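Local coordinates for protein sucrose 6(F)-phosphate phosphorylase (Thermoanaerobacterium thermosaccharolyticum DSM 571, PDB 6S9V) that is a phosphorylase built on a TIM-barrel catalytic domain of the alpha-amylase type, at residues 130-135 with 140-145; 168-173 with 216-221; 454-459 with 464-469. All coordinates share one frame; numbering follows the deposited sequence.

Contact 1 of 3, residues 130-135 with 140-145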
# COMPACT_ATOMS: atom_id res chain seq x y z
N LYS A 130 -9.24 -29.73 3.18
CA LYS A 130 -9.32 -28.95 4.41
C LYS A 130 -10.58 -28.10 4.50
O LYS A 130 -10.91 -27.62 5.58
CB LYS A 130 -8.08 -28.05 4.55
CG LYS A 130 -6.78 -28.81 4.76
CD LYS A 130 -5.58 -27.86 4.84
CE LYS A 130 -4.31 -28.57 5.29
NZ LYS A 130 -3.12 -27.64 5.34
N LEU A 131 -11.30 -27.93 3.38
CA LEU A 131 -12.53 -27.15 3.35
C LEU A 131 -13.77 -27.99 3.12
O LEU A 131 -14.85 -27.62 3.59
CB LEU A 131 -12.44 -26.08 2.26
CG LEU A 131 -11.37 -25.02 2.51
CD1 LEU A 131 -11.12 -24.19 1.26
CD2 LEU A 131 -11.74 -24.13 3.70
N TRP A 132 -13.65 -29.10 2.40
CA TRP A 132 -14.77 -29.98 2.09
C TRP A 132 -14.31 -31.40 2.39
O TRP A 132 -13.16 -31.77 2.11
CB TRP A 132 -15.20 -29.84 0.63
CG TRP A 132 -15.83 -28.51 0.34
CD1 TRP A 132 -17.05 -28.07 0.78
CD2 TRP A 132 -15.26 -27.44 -0.42
NE1 TRP A 132 -17.28 -26.79 0.32
CE2 TRP A 132 -16.20 -26.38 -0.42
CE3 TRP A 132 -14.06 -27.27 -1.11
CZ2 TRP A 132 -15.97 -25.18 -1.08
CZ3 TRP A 132 -13.83 -26.08 -1.77
CH2 TRP A 132 -14.78 -25.05 -1.75
N LYS A 133 -15.22 -32.21 2.94
CA LYS A 133 -14.85 -33.56 3.37
C LYS A 133 -14.13 -34.34 2.27
O LYS A 133 -13.12 -35.00 2.53
CB LYS A 133 -16.09 -34.34 3.83
CG LYS A 133 -15.77 -35.78 4.21
CD LYS A 133 -16.99 -36.56 4.68
CE LYS A 133 -16.58 -37.91 5.26
NZ LYS A 133 -15.99 -38.83 4.25
N ASP A 134 -14.64 -34.28 1.04
CA ASP A 134 -14.09 -35.06 -0.06
C ASP A 134 -13.22 -34.25 -1.01
O ASP A 134 -12.89 -34.73 -2.09
CB ASP A 134 -15.23 -35.71 -0.84
CG ASP A 134 -16.32 -34.73 -1.22
OD1 ASP A 134 -16.16 -33.52 -0.92
OD2 ASP A 134 -17.33 -35.16 -1.83
N GLY A 135 -12.84 -33.03 -0.63
CA GLY A 135 -12.02 -32.21 -1.49
C GLY A 135 -12.69 -31.77 -2.77
O GLY A 135 -12.01 -31.32 -3.69
N GLY A 140 -22.33 -23.62 -4.62
CA GLY A 140 -23.07 -22.75 -3.72
C GLY A 140 -22.18 -22.11 -2.68
O GLY A 140 -22.40 -20.95 -2.29
N ASP A 141 -21.16 -22.83 -2.21
CA ASP A 141 -20.23 -22.26 -1.24
C ASP A 141 -19.31 -21.24 -1.91
O ASP A 141 -19.03 -20.18 -1.34
CB ASP A 141 -19.42 -23.36 -0.57
CG ASP A 141 -20.28 -24.27 0.29
OD1 ASP A 141 -21.37 -23.84 0.71
OD2 ASP A 141 -19.85 -25.42 0.56
N ILE A 142 -18.83 -21.55 -3.12
CA ILE A 142 -17.97 -20.62 -3.84
C ILE A 142 -18.72 -19.31 -4.11
O ILE A 142 -18.14 -18.22 -4.04
CB ILE A 142 -17.47 -21.25 -5.15
CG1 ILE A 142 -16.73 -22.56 -4.90
CG2 ILE A 142 -16.58 -20.27 -5.90
CD1 ILE A 142 -15.59 -22.45 -3.92
N GLU A 143 -20.01 -19.42 -4.42
CA GLU A 143 -20.81 -18.24 -4.74
C GLU A 143 -20.92 -17.27 -3.58
O GLU A 143 -21.20 -16.09 -3.81
CB GLU A 143 -22.21 -18.70 -5.19
CG GLU A 143 -22.22 -19.40 -6.54
CD GLU A 143 -23.54 -20.09 -6.84
OE1 GLU A 143 -24.37 -20.24 -5.92
OE2 GLU A 143 -23.75 -20.48 -8.01
N LYS A 144 -20.69 -17.72 -2.35
CA LYS A 144 -20.71 -16.83 -1.19
C LYS A 144 -19.38 -16.11 -0.99
O LYS A 144 -19.30 -15.22 -0.12
CB LYS A 144 -21.04 -17.61 0.08
CG LYS A 144 -22.41 -18.27 0.08
CD LYS A 144 -22.65 -19.03 1.38
CE LYS A 144 -23.98 -19.77 1.38
NZ LYS A 144 -24.17 -20.53 2.64
N MET A 145 -18.35 -16.45 -1.75
CA MET A 145 -17.02 -15.94 -1.47
C MET A 145 -16.74 -14.67 -2.25
O MET A 145 -17.27 -14.44 -3.34
CB MET A 145 -15.97 -17.00 -1.82
CG MET A 145 -16.09 -18.26 -1.00
SD MET A 145 -14.89 -19.51 -1.49
CE MET A 145 -15.42 -20.86 -0.43
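W132 and D141 meet edge on: the indole points its N-H at the carboxylate, and NE1 gives a nearly straight hydrogen bond of 2.9 Å to OD2 of D141, with 169° at the hydrogen. Ring and carboxylate lie almost in one plane, 2° apart, and OD2 receives the proton with its anti lone pair, the one turned away from OD1. With CG beside the backbone N (chi1 -68°), W132 carries its indole across to D141, and the two side chains run past each other in opposite directions.

Further round the same edge comes I142. Its side chain crosses the indole at about a right angle, and the methyl CD1 reaches CH2 of W132 at 3.5 Å, close to the ring plane. M145 adds a looser touch from an oblique direction, its CE 4.4 Å from CZ2 of W132. One face of the indole is taken by CB of L131, its own neighbour in the chain, while V138 and I220 also pack against the ring.

W132 opens a type I turn that ends at G135; helix 139-142 supplies D141 and I142, and M145 follows just after it. The indole edge meets a polar and an apolar partner, each at the matching place: the N-H of a buried ring is satisfied by a carboxylate, and the benzo rim lies against a methyl. The bond, made in the plane of both groups, would probably limit their rotation.

Contact 2 of 3, residues 168-173 with 216-221. With SO4 (sulfate ion), chain I.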
# COMPACT_ATOMS: atom_id res chain seq x y z
N TRP A 168 -6.00 -24.16 -2.93
CA TRP A 168 -6.57 -22.83 -2.94
C TRP A 168 -5.59 -21.82 -3.52
O TRP A 168 -4.41 -21.80 -3.16
CB TRP A 168 -6.97 -22.44 -1.51
CG TRP A 168 -8.15 -21.53 -1.45
CD1 TRP A 168 -8.14 -20.17 -1.25
CD2 TRP A 168 -9.52 -21.90 -1.62
NE1 TRP A 168 -9.43 -19.69 -1.26
CE2 TRP A 168 -10.29 -20.73 -1.49
CE3 TRP A 168 -10.17 -23.12 -1.86
CZ2 TRP A 168 -11.69 -20.74 -1.59
CZ3 TRP A 168 -11.55 -23.13 -1.96
CH2 TRP A 168 -12.29 -21.94 -1.83
N THR A 169 -6.09 -20.98 -4.43
CA THR A 169 -5.30 -19.90 -5.03
C THR A 169 -6.25 -18.72 -5.17
O THR A 169 -7.03 -18.65 -6.12
CB THR A 169 -4.70 -20.31 -6.38
OG1 THR A 169 -5.74 -20.65 -7.31
CG2 THR A 169 -3.78 -21.52 -6.20
N THR A 170 -6.19 -17.80 -4.20
CA THR A 170 -7.07 -16.63 -4.21
C THR A 170 -6.79 -15.74 -5.41
O THR A 170 -7.72 -15.19 -6.01
CB THR A 170 -6.90 -15.84 -2.91
OG1 THR A 170 -7.37 -16.61 -1.80
CG2 THR A 170 -7.67 -14.52 -2.97
N PHE A 171 -5.52 -15.55 -5.74
CA PHE A 171 -5.09 -14.65 -6.80
C PHE A 171 -4.38 -15.43 -7.90
O PHE A 171 -3.90 -16.54 -7.70
CB PHE A 171 -4.13 -13.58 -6.26
CG PHE A 171 -4.70 -12.77 -5.15
CD1 PHE A 171 -5.56 -11.74 -5.41
CD2 PHE A 171 -4.36 -13.05 -3.82
CE1 PHE A 171 -6.08 -10.97 -4.39
CE2 PHE A 171 -4.88 -12.29 -2.80
CZ PHE A 171 -5.75 -11.25 -3.08
N GLY A 172 -4.30 -14.81 -9.07
CA GLY A 172 -3.53 -15.37 -10.16
C GLY A 172 -4.16 -15.10 -11.50
O GLY A 172 -5.29 -15.52 -11.75
N LYS A 173 -3.43 -14.40 -12.36
CA LYS A 173 -3.92 -14.09 -13.69
C LYS A 173 -3.75 -15.26 -14.65
O LYS A 173 -4.42 -15.28 -15.69
CB LYS A 173 -3.19 -12.86 -14.23
CG LYS A 173 -3.43 -11.60 -13.41
CD LYS A 173 -2.70 -10.41 -14.01
CE LYS A 173 -3.25 -9.08 -13.49
NZ LYS A 173 -3.19 -8.98 -12.01
N VAL A 216 -6.48 -14.31 4.62
CA VAL A 216 -5.79 -15.48 5.14
C VAL A 216 -6.73 -16.51 5.77
O VAL A 216 -6.37 -17.70 5.82
CB VAL A 216 -4.69 -15.11 6.17
CG1 VAL A 216 -3.61 -14.27 5.51
CG2 VAL A 216 -5.28 -14.42 7.42
N ILE A 217 -7.92 -16.12 6.22
CA ILE A 217 -8.85 -17.07 6.83
C ILE A 217 -9.88 -17.49 5.80
O ILE A 217 -10.64 -16.67 5.28
CB ILE A 217 -9.54 -16.48 8.07
CG1 ILE A 217 -8.52 -16.05 9.13
CG2 ILE A 217 -10.54 -17.49 8.66
CD1 ILE A 217 -7.58 -17.16 9.60
N LYS A 218 -9.91 -18.79 5.51
CA LYS A 218 -10.94 -19.39 4.67
C LYS A 218 -11.91 -20.13 5.57
O LYS A 218 -11.49 -20.90 6.44
CB LYS A 218 -10.34 -20.34 3.64
CG LYS A 218 -9.65 -19.66 2.46
CD LYS A 218 -8.38 -18.94 2.90
CE LYS A 218 -7.55 -18.55 1.70
NZ LYS A 218 -6.37 -17.73 2.09
N LYS A 219 -13.20 -19.88 5.38
CA LYS A 219 -14.23 -20.59 6.14
C LYS A 219 -15.44 -20.78 5.25
O LYS A 219 -16.01 -19.79 4.77
CB LYS A 219 -14.61 -19.83 7.41
CG LYS A 219 -15.61 -20.55 8.31
CD LYS A 219 -16.08 -19.67 9.46
CE LYS A 219 -15.11 -19.69 10.63
NZ LYS A 219 -15.72 -19.15 11.89
N ILE A 220 -15.84 -22.03 5.03
CA ILE A 220 -17.00 -22.30 4.19
C ILE A 220 -18.23 -21.65 4.81
O ILE A 220 -18.44 -21.71 6.02
CB ILE A 220 -17.20 -23.81 4.01
CG1 ILE A 220 -16.01 -24.44 3.27
CG2 ILE A 220 -18.49 -24.09 3.24
CD1 ILE A 220 -15.66 -23.76 1.97
N GLY A 221 -19.05 -21.04 3.96
CA GLY A 221 -20.21 -20.31 4.41
C GLY A 221 -19.99 -18.83 4.61
O GLY A 221 -20.98 -18.09 4.78
S SO4 I . -1.24 -6.67 -10.25
O1 SO4 I . -1.94 -7.90 -9.92
O2 SO4 I . -1.54 -5.67 -9.23
O3 SO4 I . -1.67 -6.19 -11.56
O4 SO4 I . 0.20 -6.91 -10.28
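K218 lays its aliphatic chain over one face of the W168 indole, and these two residues account for most of the surface the segments hide from each other. CG of K218 stands 4.1 Å from the centroid of the five-membered ring, 25° off the normal, a CH-pi contact displaced toward the rim. Farther out, CE comes to 3.4 Å from CD1 of W168, on the pyrrole part of the ring. A bend at chi2 (68°) turns the lysine chain after CG; beyond it chi3 and chi4 are extended, and the two side chains slide past each other in opposite directions.

T170 is the third, smaller participant. Its OG1 lies 4.0 Å from CE of K218, a van der Waals approach. The polar ends find their partners just outside: the T170 hydroxyl is hydrogen-bonded to D181, and the same carboxylate oxygen forms a salt bridge with K218 NZ, which also bonds to the backbone O of Y215. D181, on strand 179-181, therefore ties the two segments together from a third side.

At the far end of 168-173, K173 reaches away from this packing to a sulfate ion, probably from the crystallisation liquor. NZ of K173 bonds to sulfate O1 at 2.7 Å and more weakly to O3 at 3.2 Å, and R417 also binds the ion.

The lysine thus does two jobs at once. Its CG lies over a face of the buried tryptophan that ends strand 164-168, and its CE close beside the pyrrole part, while its ammonium group is carried past the ring to a carboxylate and a carbonyl. That surrounding would probably favour the charged form of K218, and D181 would help to fix the T170 hydroxyl beside it.

Contact 3 of 3, residues 454-459 with 464-469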
# COMPACT_ATOMS: atom_id res chain seq x y z
N PHE A 454 -2.54 19.16 16.34
CA PHE A 454 -3.22 19.40 15.07
C PHE A 454 -4.56 20.07 15.32
O PHE A 454 -5.32 19.63 16.20
CB PHE A 454 -3.41 18.08 14.33
CG PHE A 454 -4.22 18.19 13.06
CD1 PHE A 454 -3.77 18.92 11.99
CD2 PHE A 454 -5.43 17.51 12.94
CE1 PHE A 454 -4.52 19.00 10.82
CE2 PHE A 454 -6.18 17.57 11.78
CZ PHE A 454 -5.72 18.32 10.72
N PHE A 455 -4.86 21.11 14.55
CA PHE A 455 -6.11 21.85 14.67
C PHE A 455 -6.73 22.05 13.28
O PHE A 455 -6.06 22.54 12.37
CB PHE A 455 -5.88 23.21 15.35
CG PHE A 455 -5.32 23.09 16.74
CD1 PHE A 455 -6.14 22.80 17.81
CD2 PHE A 455 -3.96 23.26 16.96
CE1 PHE A 455 -5.62 22.68 19.09
CE2 PHE A 455 -3.44 23.15 18.23
CZ PHE A 455 -4.27 22.85 19.30
N ILE A 456 -7.99 21.67 13.15
CA ILE A 456 -8.78 21.93 11.95
C ILE A 456 -9.47 23.28 12.14
O ILE A 456 -10.23 23.46 13.10
CB ILE A 456 -9.81 20.82 11.70
CG1 ILE A 456 -9.14 19.46 11.53
CG2 ILE A 456 -10.66 21.15 10.46
CD1 ILE A 456 -10.11 18.30 11.58
N GLU A 457 -9.18 24.23 11.26
CA GLU A 457 -9.60 25.61 11.45
C GLU A 457 -10.85 25.88 10.62
O GLU A 457 -11.00 25.36 9.51
CB GLU A 457 -8.51 26.61 11.05
CG GLU A 457 -7.17 26.42 11.74
CD GLU A 457 -7.14 26.93 13.17
OE1 GLU A 457 -8.22 27.20 13.74
OE2 GLU A 457 -6.03 27.07 13.72
N ASP A 458 -11.74 26.69 11.18
CA ASP A 458 -12.93 27.11 10.47
C ASP A 458 -12.54 27.90 9.23
O ASP A 458 -11.54 28.64 9.23
CB ASP A 458 -13.81 27.98 11.36
CG ASP A 458 -15.11 28.37 10.68
OD1 ASP A 458 -15.56 27.63 9.78
OD2 ASP A 458 -15.66 29.44 11.02
N CYS A 459 -13.32 27.75 8.17
CA CYS A 459 -13.05 28.44 6.92
C CYS A 459 -14.24 28.22 5.99
O CYS A 459 -15.15 27.45 6.30
CB CYS A 459 -11.76 27.94 6.27
SG CYS A 459 -11.79 26.18 5.87
N ILE A 464 -9.29 25.60 2.61
CA ILE A 464 -8.77 24.61 3.55
C ILE A 464 -7.83 25.33 4.50
O ILE A 464 -6.91 26.03 4.05
CB ILE A 464 -8.04 23.46 2.82
CG1 ILE A 464 -9.03 22.64 2.00
CG2 ILE A 464 -7.29 22.58 3.81
CD1 ILE A 464 -8.39 21.73 0.97
N ARG A 465 -8.04 25.16 5.80
CA ARG A 465 -7.19 25.79 6.81
C ARG A 465 -6.89 24.77 7.89
O ARG A 465 -7.78 24.40 8.66
CB ARG A 465 -7.85 27.04 7.40
CG ARG A 465 -8.02 28.17 6.40
CD ARG A 465 -8.39 29.49 7.09
NE ARG A 465 -7.22 30.18 7.65
CZ ARG A 465 -7.23 31.42 8.13
NH1 ARG A 465 -8.36 32.13 8.13
NH2 ARG A 465 -6.12 31.96 8.61
N LEU A 466 -5.63 24.33 7.95
CA LEU A 466 -5.17 23.34 8.91
C LEU A 466 -3.90 23.83 9.58
O LEU A 466 -3.02 24.39 8.92
CB LEU A 466 -4.92 22.00 8.22
CG LEU A 466 -6.09 21.42 7.42
CD1 LEU A 466 -5.63 20.19 6.63
CD2 LEU A 466 -7.28 21.09 8.32
N THR A 467 -3.78 23.60 10.89
CA THR A 467 -2.68 24.14 11.67
C THR A 467 -2.05 23.07 12.55
O THR A 467 -2.76 22.26 13.16
CB THR A 467 -3.17 25.31 12.56
OG1 THR A 467 -3.54 26.43 11.74
CG2 THR A 467 -2.10 25.72 13.56
N TRP A 468 -0.72 23.10 12.62
CA TRP A 468 0.06 22.31 13.56
C TRP A 468 0.80 23.27 14.50
O TRP A 468 1.30 24.32 14.06
CB TRP A 468 1.06 21.40 12.84
CG TRP A 468 0.40 20.25 12.15
CD1 TRP A 468 -0.15 20.24 10.89
CD2 TRP A 468 0.20 18.93 12.67
NE1 TRP A 468 -0.65 19.00 10.59
CE2 TRP A 468 -0.45 18.18 11.67
CE3 TRP A 468 0.53 18.31 13.88
CZ2 TRP A 468 -0.81 16.85 11.86
CZ3 TRP A 468 0.18 16.98 14.06
CH2 TRP A 468 -0.48 16.26 13.06
N LYS A 469 0.88 22.90 15.77
CA LYS A 469 1.54 23.74 16.77
C LYS A 469 2.44 22.90 17.66
O LYS A 469 2.01 21.86 18.16
CB LYS A 469 0.50 24.46 17.64
CG LYS A 469 -0.28 25.55 16.93
CD LYS A 469 -1.40 26.12 17.80
CE LYS A 469 -0.87 26.88 19.00
NZ LYS A 469 -0.39 28.23 18.60
O HOH W 1 -11.07 31.24 8.56
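The backbone O of T467 accepts the shortest bond across this hairpin, from N of F455 at 2.8 Å, with the donor nearly along the C=O axis. T467 N returns a bond of 2.9 Å to O of F455, so F455 and T467 form a hydrogen-bonded antiparallel pair, with F454-W468 and I456-L466 as non-hydrogen-bonded pairs to either side. One step further, E457 N bonds to R465 O at 3.0 Å.

On the face carrying F454, I456, L466 and W468, the contact is aromatic and aliphatic. CB of F454 lies over the six-membered ring of W468, 3.6 Å from the centroid and 9° off its normal. With F454 CG anti to the backbone N (chi1 174°), the phenyl is swung obliquely across the indole, the two planes 39° apart, and its CD1 comes to 3.4 Å from CE2 of W468. At the phenyl's far end CZ touches CD2 of L466 at 4.0 Å, and I456 lies alongside that leucine, pointing the same way.

F455 and T467 are on the other face, where CD of K469 comes obliquely to the F455 ring, nearest CE2. A water bridges D458 O to R465 NH1. The T467 hydroxyl is hydrogen-bonded to S476.

Strand 453-456 is one of the two outermost strands, within this chain, of a five-stranded antiparallel sheet, and 463-470 pairs on its other side with 473-480. The F454 face looks inward: I456 packs on helix 289-295, L466 meets F384 of helix 372-384, and W468 NE1 bonds to the F384 carbonyl.

How the contacts relate
Along the chain the three contacts come in series, each closing before the next opens. Contacts 1 and 2 are neighbours, their centres 10 Å apart, and they touch: I220 of contact 2 packs on W132 and D141 of contact 1, and L131 on W168. Segment 216-221 is in a loop following barrel strand 207-210; the other three lie in the long excursion between barrel strands 92-97 and 207-210, which probably corresponds to domain B, as in relatives of this alpha-amylase family. Contact 3, in the C-terminal antiparallel sheet, is about 44 Å from contact 2 and 52 Å from contact 1, centre to centre, on the opposite side of the chain's centre.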